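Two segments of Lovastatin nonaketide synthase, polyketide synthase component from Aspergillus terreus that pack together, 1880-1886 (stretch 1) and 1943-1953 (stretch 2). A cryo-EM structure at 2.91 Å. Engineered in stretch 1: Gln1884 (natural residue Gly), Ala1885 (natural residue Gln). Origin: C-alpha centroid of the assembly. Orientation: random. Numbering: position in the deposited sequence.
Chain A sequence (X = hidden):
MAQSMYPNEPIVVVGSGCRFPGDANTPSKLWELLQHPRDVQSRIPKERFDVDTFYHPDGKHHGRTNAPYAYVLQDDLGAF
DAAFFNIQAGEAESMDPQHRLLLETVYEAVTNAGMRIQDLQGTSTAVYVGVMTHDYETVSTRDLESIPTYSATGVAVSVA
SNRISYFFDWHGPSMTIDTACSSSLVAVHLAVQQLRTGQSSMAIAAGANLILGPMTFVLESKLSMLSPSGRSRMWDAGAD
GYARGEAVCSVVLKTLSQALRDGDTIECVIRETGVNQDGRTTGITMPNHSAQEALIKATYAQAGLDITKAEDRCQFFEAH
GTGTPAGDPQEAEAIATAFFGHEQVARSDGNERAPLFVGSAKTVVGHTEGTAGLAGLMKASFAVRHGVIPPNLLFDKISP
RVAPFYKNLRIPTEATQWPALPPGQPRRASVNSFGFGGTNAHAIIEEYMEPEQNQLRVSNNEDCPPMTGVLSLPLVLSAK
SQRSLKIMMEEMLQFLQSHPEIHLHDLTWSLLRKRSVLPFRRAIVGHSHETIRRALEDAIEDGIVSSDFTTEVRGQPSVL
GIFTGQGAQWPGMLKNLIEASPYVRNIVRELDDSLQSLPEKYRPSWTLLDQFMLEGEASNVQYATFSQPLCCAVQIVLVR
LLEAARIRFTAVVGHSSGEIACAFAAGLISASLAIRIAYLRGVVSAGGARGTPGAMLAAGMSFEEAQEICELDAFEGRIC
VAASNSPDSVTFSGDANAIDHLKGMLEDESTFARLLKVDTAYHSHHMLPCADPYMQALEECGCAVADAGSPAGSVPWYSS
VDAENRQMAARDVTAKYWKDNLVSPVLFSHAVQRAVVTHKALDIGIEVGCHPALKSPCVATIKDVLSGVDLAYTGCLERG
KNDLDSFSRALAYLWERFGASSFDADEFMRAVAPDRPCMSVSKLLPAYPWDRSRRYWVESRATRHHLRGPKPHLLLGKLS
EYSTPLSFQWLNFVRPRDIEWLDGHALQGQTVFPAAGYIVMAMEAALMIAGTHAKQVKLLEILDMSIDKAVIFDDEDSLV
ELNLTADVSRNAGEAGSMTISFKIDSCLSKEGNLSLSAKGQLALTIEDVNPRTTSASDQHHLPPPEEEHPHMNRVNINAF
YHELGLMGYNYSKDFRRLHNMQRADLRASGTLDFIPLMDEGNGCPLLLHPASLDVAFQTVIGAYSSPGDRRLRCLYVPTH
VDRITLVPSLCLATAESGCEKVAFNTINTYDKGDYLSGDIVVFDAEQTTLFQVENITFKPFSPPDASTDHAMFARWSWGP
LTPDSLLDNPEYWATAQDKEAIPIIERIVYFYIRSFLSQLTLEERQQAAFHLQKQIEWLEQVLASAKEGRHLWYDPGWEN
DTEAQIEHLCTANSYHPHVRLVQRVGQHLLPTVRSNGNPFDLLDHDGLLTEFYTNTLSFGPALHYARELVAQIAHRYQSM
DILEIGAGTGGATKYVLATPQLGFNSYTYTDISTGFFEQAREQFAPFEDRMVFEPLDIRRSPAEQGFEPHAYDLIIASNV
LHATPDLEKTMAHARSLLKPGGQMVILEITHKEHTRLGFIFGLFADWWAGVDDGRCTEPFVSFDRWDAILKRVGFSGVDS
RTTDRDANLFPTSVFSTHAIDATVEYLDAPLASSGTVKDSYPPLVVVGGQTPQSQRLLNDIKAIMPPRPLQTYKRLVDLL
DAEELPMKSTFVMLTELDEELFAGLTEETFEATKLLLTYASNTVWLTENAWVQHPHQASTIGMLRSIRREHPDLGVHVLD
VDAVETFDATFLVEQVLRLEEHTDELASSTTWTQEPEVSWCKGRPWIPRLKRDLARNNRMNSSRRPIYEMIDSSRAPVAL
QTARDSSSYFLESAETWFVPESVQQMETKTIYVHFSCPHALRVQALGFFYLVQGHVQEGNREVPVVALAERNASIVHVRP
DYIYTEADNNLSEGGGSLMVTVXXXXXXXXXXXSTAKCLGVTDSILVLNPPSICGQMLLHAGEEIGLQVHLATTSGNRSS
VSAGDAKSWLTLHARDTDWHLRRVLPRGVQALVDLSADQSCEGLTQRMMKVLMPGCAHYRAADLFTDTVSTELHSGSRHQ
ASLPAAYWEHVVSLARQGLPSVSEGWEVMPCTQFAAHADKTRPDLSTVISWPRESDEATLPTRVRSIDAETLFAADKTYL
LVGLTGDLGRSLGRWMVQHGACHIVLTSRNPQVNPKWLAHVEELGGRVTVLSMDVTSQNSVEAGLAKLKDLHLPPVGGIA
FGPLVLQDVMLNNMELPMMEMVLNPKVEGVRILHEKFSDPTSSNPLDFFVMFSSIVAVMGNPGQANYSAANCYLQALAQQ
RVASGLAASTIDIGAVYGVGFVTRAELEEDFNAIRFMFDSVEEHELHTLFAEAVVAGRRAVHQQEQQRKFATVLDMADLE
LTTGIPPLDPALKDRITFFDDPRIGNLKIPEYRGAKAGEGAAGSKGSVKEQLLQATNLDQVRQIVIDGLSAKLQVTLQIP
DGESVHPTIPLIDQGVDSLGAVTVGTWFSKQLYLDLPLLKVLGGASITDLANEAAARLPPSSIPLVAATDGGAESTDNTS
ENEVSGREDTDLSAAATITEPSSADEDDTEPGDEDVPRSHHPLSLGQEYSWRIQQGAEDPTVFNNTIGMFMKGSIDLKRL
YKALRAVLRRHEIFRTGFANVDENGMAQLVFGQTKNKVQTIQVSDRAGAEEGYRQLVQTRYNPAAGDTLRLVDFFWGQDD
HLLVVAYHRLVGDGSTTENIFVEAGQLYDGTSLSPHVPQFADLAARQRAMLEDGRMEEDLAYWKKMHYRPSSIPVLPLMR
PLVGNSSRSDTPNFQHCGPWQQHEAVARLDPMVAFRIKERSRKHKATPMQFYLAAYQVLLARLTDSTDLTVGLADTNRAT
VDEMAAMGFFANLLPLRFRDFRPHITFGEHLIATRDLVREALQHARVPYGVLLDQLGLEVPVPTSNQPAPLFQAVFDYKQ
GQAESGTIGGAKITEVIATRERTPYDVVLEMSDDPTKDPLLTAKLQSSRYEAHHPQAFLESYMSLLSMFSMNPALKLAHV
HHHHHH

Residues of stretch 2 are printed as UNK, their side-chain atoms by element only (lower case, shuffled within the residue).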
ATOM      1  N   ALA A1880     -19.153   5.814 -39.476  1.00118.80           N
ATOM      2  CA  ALA A1880     -18.880   5.201 -40.767  1.00118.80           C
ATOM      3  C   ALA A1880     -19.147   3.705 -40.694  1.00118.80           C
ATOM      4  O   ALA A1880     -18.754   3.042 -39.729  1.00118.80           O
ATOM      5  CB  ALA A1880     -17.435   5.456 -41.192  1.00118.80           C
ATOM      6  N   LEU A1881     -19.812   3.176 -41.714  1.00119.10           N
ATOM      7  CA  LEU A1881     -20.174   1.769 -41.765  1.00119.10           C
ATOM      8  C   LEU A1881     -19.296   1.031 -42.766  1.00119.10           C
ATOM      9  O   LEU A1881     -19.089   1.494 -43.890  1.00119.10           O
ATOM     10  CB  LEU A1881     -21.643   1.597 -42.143  1.00119.10           C
ATOM     11  CG  LEU A1881     -22.640   1.831 -41.009  1.00119.10           C
ATOM     12  CD1 LEU A1881     -22.636   3.285 -40.572  1.00119.10           C
ATOM     13  CD2 LEU A1881     -24.025   1.403 -41.436  1.00119.10           C
ATOM     14  N   ARG A1882     -18.783  -0.121 -42.345  1.00120.45           N
ATOM     15  CA  ARG A1882     -18.002  -0.961 -43.239  1.00120.45           C
ATOM     16  C   ARG A1882     -18.880  -1.463 -44.377  1.00120.45           C
ATOM     17  O   ARG A1882     -20.047  -1.814 -44.174  1.00120.45           O
ATOM     18  CB  ARG A1882     -17.402  -2.135 -42.468  1.00120.45           C
ATOM     19  CG  ARG A1882     -16.415  -2.971 -43.260  1.00120.45           C
ATOM     20  CD  ARG A1882     -15.960  -4.178 -42.457  1.00120.45           C
ATOM     21  NE  ARG A1882     -14.967  -4.973 -43.170  1.00120.45           N
ATOM     22  CZ  ARG A1882     -14.473  -6.123 -42.731  1.00120.45           C
ATOM     23  NH1 ARG A1882     -14.864  -6.650 -41.581  1.00120.45           N
ATOM     24  NH2 ARG A1882     -13.565  -6.761 -43.464  1.00120.45           N
ATOM     25  N   VAL A1883     -18.317  -1.490 -45.581  1.00121.95           N
ATOM     26  CA  VAL A1883     -19.059  -1.815 -46.793  1.00121.95           C
ATOM     27  C   VAL A1883     -18.298  -2.901 -47.542  1.00121.95           C
ATOM     28  O   VAL A1883     -17.275  -2.624 -48.181  1.00121.95           O
ATOM     29  CB  VAL A1883     -19.269  -0.579 -47.677  1.00121.95           C
ATOM     30  CG1 VAL A1883     -19.756  -0.988 -49.053  1.00121.95           C
ATOM     31  CG2 VAL A1883     -20.254   0.370 -47.017  1.00121.95           C
ATOM     32  N   GLN A1884     -18.803  -4.132 -47.465  1.00125.25           N
ATOM     33  CA  GLN A1884     -18.279  -5.280 -48.209  1.00125.25           C
ATOM     34  C   GLN A1884     -16.755  -5.248 -48.293  1.00125.25           C
ATOM     35  O   GLN A1884     -16.157  -5.435 -49.354  1.00125.25           O
ATOM     36  CB  GLN A1884     -18.899  -5.355 -49.603  1.00125.25           C
ATOM     37  CG  GLN A1884     -18.689  -4.113 -50.457  1.00125.25           C
ATOM     38  CD  GLN A1884     -18.649  -4.430 -51.939  1.00125.25           C
ATOM     39  OE1 GLN A1884     -19.502  -3.981 -52.706  1.00125.25           O
ATOM     40  NE2 GLN A1884     -17.651  -5.203 -52.351  1.00125.25           N
ATOM     41  N   ALA A1885     -16.121  -4.995 -47.148  1.00122.19           N
ATOM     42  CA  ALA A1885     -14.667  -5.036 -47.041  1.00122.19           C
ATOM     43  C   ALA A1885     -13.990  -3.969 -47.895  1.00122.19           C
ATOM     44  O   ALA A1885     -12.758  -3.934 -47.981  1.00122.19           O
ATOM     45  CB  ALA A1885     -14.146  -6.421 -47.432  1.00122.19           C
ATOM     46  N   LEU A1886     -14.773  -3.094 -48.533  1.00123.43           N
ATOM     47  CA  LEU A1886     -14.179  -2.009 -49.306  1.00123.43           C
ATOM     48  C   LEU A1886     -13.608  -0.931 -48.399  1.00123.43           C
ATOM     49  O   LEU A1886     -12.660  -0.236 -48.781  1.00123.43           O
ATOM     50  CB  LEU A1886     -15.216  -1.401 -50.249  1.00123.43           C
ATOM     51  CG  LEU A1886     -15.653  -2.262 -51.434  1.00123.43           C
ATOM     52  CD1 LEU A1886     -16.823  -1.610 -52.150  1.00123.43           C
ATOM     53  CD2 LEU A1886     -14.500  -2.494 -52.395  1.00123.43           C
ATOM     54  N   UNK A1943     -29.292  -0.883 -43.371  1.00126.87           N
ATOM     55  CA  UNK A1943     -29.132  -1.929 -44.370  1.00126.87           C
ATOM     56  C   UNK A1943     -27.697  -2.044 -44.854  1.00126.87           C
ATOM     57  O   UNK A1943     -27.267  -3.139 -45.217  1.00126.87           O
ATOM     58  c   UNK A1943     -32.256  -1.458 -44.356  1.00126.87           C
ATOM     59  c   UNK A1943     -31.487  -3.717 -45.089  1.00126.87           C
ATOM     60  c   UNK A1943     -31.488  -2.228 -45.409  1.00126.87           C
ATOM     61  c   UNK A1943     -30.064  -1.691 -45.555  1.00126.87           C
ATOM     62  N   UNK A1944     -26.938  -0.950 -44.860  1.00122.74           N
ATOM     63  CA  UNK A1944     -25.513  -1.061 -45.144  1.00122.74           C
ATOM     64  C   UNK A1944     -24.841  -1.946 -44.107  1.00122.74           C
ATOM     65  O   UNK A1944     -24.078  -2.859 -44.447  1.00122.74           O
ATOM     66  c   UNK A1944     -24.873   0.326 -45.171  1.00122.74           C
ATOM     67  N   UNK A1945     -25.147  -1.710 -42.828  1.00121.30           N
ATOM     68  CA  UNK A1945     -24.575  -2.544 -41.775  1.00121.30           C
ATOM     69  C   UNK A1945     -25.015  -3.996 -41.924  1.00121.30           C
ATOM     70  O   UNK A1945     -24.200  -4.920 -41.795  1.00121.30           O
ATOM     71  c   UNK A1945     -24.974  -2.004 -40.403  1.00121.30           C
ATOM     72  N   UNK A1946     -26.302  -4.217 -42.198  1.00122.96           N
ATOM     73  CA  UNK A1946     -26.814  -5.578 -42.309  1.00122.96           C
ATOM     74  C   UNK A1946     -26.193  -6.311 -43.491  1.00122.96           C
ATOM     75  O   UNK A1946     -25.816  -7.483 -43.373  1.00122.96           O
ATOM     76  c   UNK A1946     -28.337  -5.553 -42.437  1.00122.96           C
ATOM     77  N   UNK A1947     -26.081  -5.642 -44.638  1.00124.12           N
ATOM     78  CA  UNK A1947     -25.494  -6.271 -45.813  1.00124.12           C
ATOM     79  C   UNK A1947     -24.018  -6.549 -45.579  1.00124.12           C
ATOM     80  O   UNK A1947     -23.490  -7.570 -46.027  1.00124.12           O
ATOM     81  c   UNK A1947     -27.198  -5.304 -47.378  1.00124.12           C
ATOM     82  c   UNK A1947     -25.716  -5.394 -47.057  1.00124.12           C
ATOM     83  c   UNK A1947     -24.951  -5.955 -48.244  1.00124.12           C
ATOM     84  N   UNK A1948     -23.328  -5.652 -44.872  1.00123.50           N
ATOM     85  CA  UNK A1948     -21.945  -5.925 -44.501  1.00123.50           C
ATOM     86  C   UNK A1948     -21.859  -7.192 -43.663  1.00123.50           C
ATOM     87  O   UNK A1948     -21.019  -8.066 -43.914  1.00123.50           O
ATOM     88  c   UNK A1948     -21.373  -4.729 -43.738  1.00123.50           C
ATOM     89  c   UNK A1948     -19.641  -5.787 -42.194  1.00123.50           C
ATOM     90  c   UNK A1948     -18.962  -4.940 -44.451  1.00123.50           C
ATOM     91  c   UNK A1948     -19.910  -4.744 -43.276  1.00123.50           C
ATOM     92  N   UNK A1949     -22.728  -7.308 -42.657  1.00121.54           N
ATOM     93  CA  UNK A1949     -22.702  -8.486 -41.796  1.00121.54           C
ATOM     94  C   UNK A1949     -22.972  -9.752 -42.596  1.00121.54           C
ATOM     95  O   UNK A1949     -22.306 -10.776 -42.399  1.00121.54           O
ATOM     96  c   UNK A1949     -23.725  -8.334 -40.672  1.00121.54           C
ATOM     97  N   UNK A1950     -23.945  -9.701 -43.507  1.00123.43           N
ATOM     98  CA  UNK A1950     -24.286 -10.881 -44.295  1.00123.43           C
ATOM     99  C   UNK A1950     -23.190 -11.236 -45.290  1.00123.43           C
ATOM    100  O   UNK A1950     -22.978 -12.418 -45.579  1.00123.43           O
ATOM    101  c   UNK A1950     -26.791 -10.378 -44.126  1.00123.43           C
ATOM    102  c   UNK A1950     -25.606 -10.657 -45.033  1.00123.43           C
ATOM    103  o   UNK A1950     -26.834 -12.692 -43.589  1.00123.43           O
ATOM    104  c   UNK A1950     -27.114 -11.537 -43.210  1.00123.43           C
ATOM    105  o   UNK A1950     -27.645 -11.292 -42.108  1.00123.43           O
ATOM    106  N   UNK A1951     -22.483 -10.236 -45.822  1.00125.16           N
ATOM    107  CA  UNK A1951     -21.545 -10.478 -46.911  1.00125.16           C
ATOM    108  C   UNK A1951     -20.178 -10.902 -46.390  1.00125.16           C
ATOM    109  O   UNK A1951     -19.605 -11.887 -46.870  1.00125.16           O
ATOM    110  c   UNK A1951     -21.417  -9.221 -47.775  1.00125.16           C
ATOM    111  o   UNK A1951     -22.715  -8.817 -48.229  1.00125.16           O
ATOM    112  c   UNK A1951     -20.519  -9.480 -48.978  1.00125.16           C
ATOM    113  N   UNK A1952     -19.634 -10.172 -45.413  1.00124.41           N
ATOM    114  CA  UNK A1952     -18.294 -10.493 -44.926  1.00124.41           C
ATOM    115  C   UNK A1952     -18.255 -11.906 -44.365  1.00124.41           C
ATOM    116  O   UNK A1952     -17.204 -12.557 -44.372  1.00124.41           O
ATOM    117  c   UNK A1952     -18.706  -9.558 -42.624  1.00124.41           C
ATOM    118  c   UNK A1952     -17.840  -9.464 -43.872  1.00124.41           C
ATOM    119  c   UNK A1952     -17.861  -8.057 -44.455  1.00124.41           C
ATOM    120  N   UNK A1953     -19.387 -12.401 -43.874  1.00123.60           N
ATOM    121  CA  UNK A1953     -19.452 -13.751 -43.326  1.00123.60           C
ATOM    122  C   UNK A1953     -19.784 -14.770 -44.408  1.00123.60           C
ATOM    123  O   UNK A1953     -19.206 -15.859 -44.440  1.00123.60           O
ATOM    124  c   UNK A1953     -21.113 -12.646 -39.981  1.00123.60           C
ATOM    125  c   UNK A1953     -20.140 -12.723 -41.135  1.00123.60           C
ATOM    126  c   UNK A1953     -20.495 -15.174 -41.536  1.00123.60           C
ATOM    127  c   UNK A1953     -20.478 -13.794 -42.175  1.00123.60           C
TER

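Position 1943 carries four carbons, forked at the second, on a CA-to-CB bond that points away from stretch 1; this branching identifies Leu1943, which takes no part in the contact. At 1944 a single carbon is present, pointing toward the strand, and its CB lies 4.0 Å from CD2 of Leu1881. One carbon alone makes this Ala1944, and so small a side chain lets the leucine methyl settle close to the helix. Position 1945 again has one carbon, set sideways; CD2 of Leu1881 lies 3.7 Å from this CB and 3.6 Å from the backbone N of the same residue. It is Ala1945. The single carbon at 1946 is out of reach of stretch 1 and defines Ala1946.

At 1947 one carbon carries two more, a compact fork at CB. One carbon carrying two carbons, with no heteroatom, is a valine side chain: Val1947, which stays 6.2 Å or more from stretch 1. Position 1948 has four carbons forked at the second and points toward the strand. One branch carbon comes within 3.1 Å of N of Gln1884, and the fork carbon within 3.1 Å of O of Arg1882, both tight for carbon against polar backbone atoms. This is Leu1948, with chi1 t and chi2 m; its CD2 also lies 3.4 Å from CG of Arg1882.

The lone carbon of 1949 is out of reach: Ala1949. At 1950 three carbons end in two oxygens, the carboxylate of Glu1950, likewise remote from the strand. Position 1951 has one carbon bearing an oxygen and a carbon, hence Thr1951. Its OG1 donates a hydrogen bond to O of Val1947 (2.6 Å), back along the helix, while CG2 lies 4.5 Å from CB of the engineered Gln1884. At 1952 one carbon carries two carbons, pointing toward stretch 1, and one of them covers a face of the Arg1882 guanidinium. This is Val1952; its CG1 is 4.3 Å from CZ of Arg1882. Finally, 1953 has four carbons forked at the first, one arm two carbons long: Ile1953, out of reach.

The contact works by packing alone, since no hydrogen bond crosses it. The strand and helix axes run 34° apart; the two stretches together bury 370 Å². Ala1944 and Ala1945 receive Leu1881, Leu1948 presses against the backbone from Arg1882 to Ala1885, and Val1952 lies over the extended Arg1882, whose aliphatic stem packs on Leu1948.

Stretch 2 1943-1953: LAAAVLAETVI
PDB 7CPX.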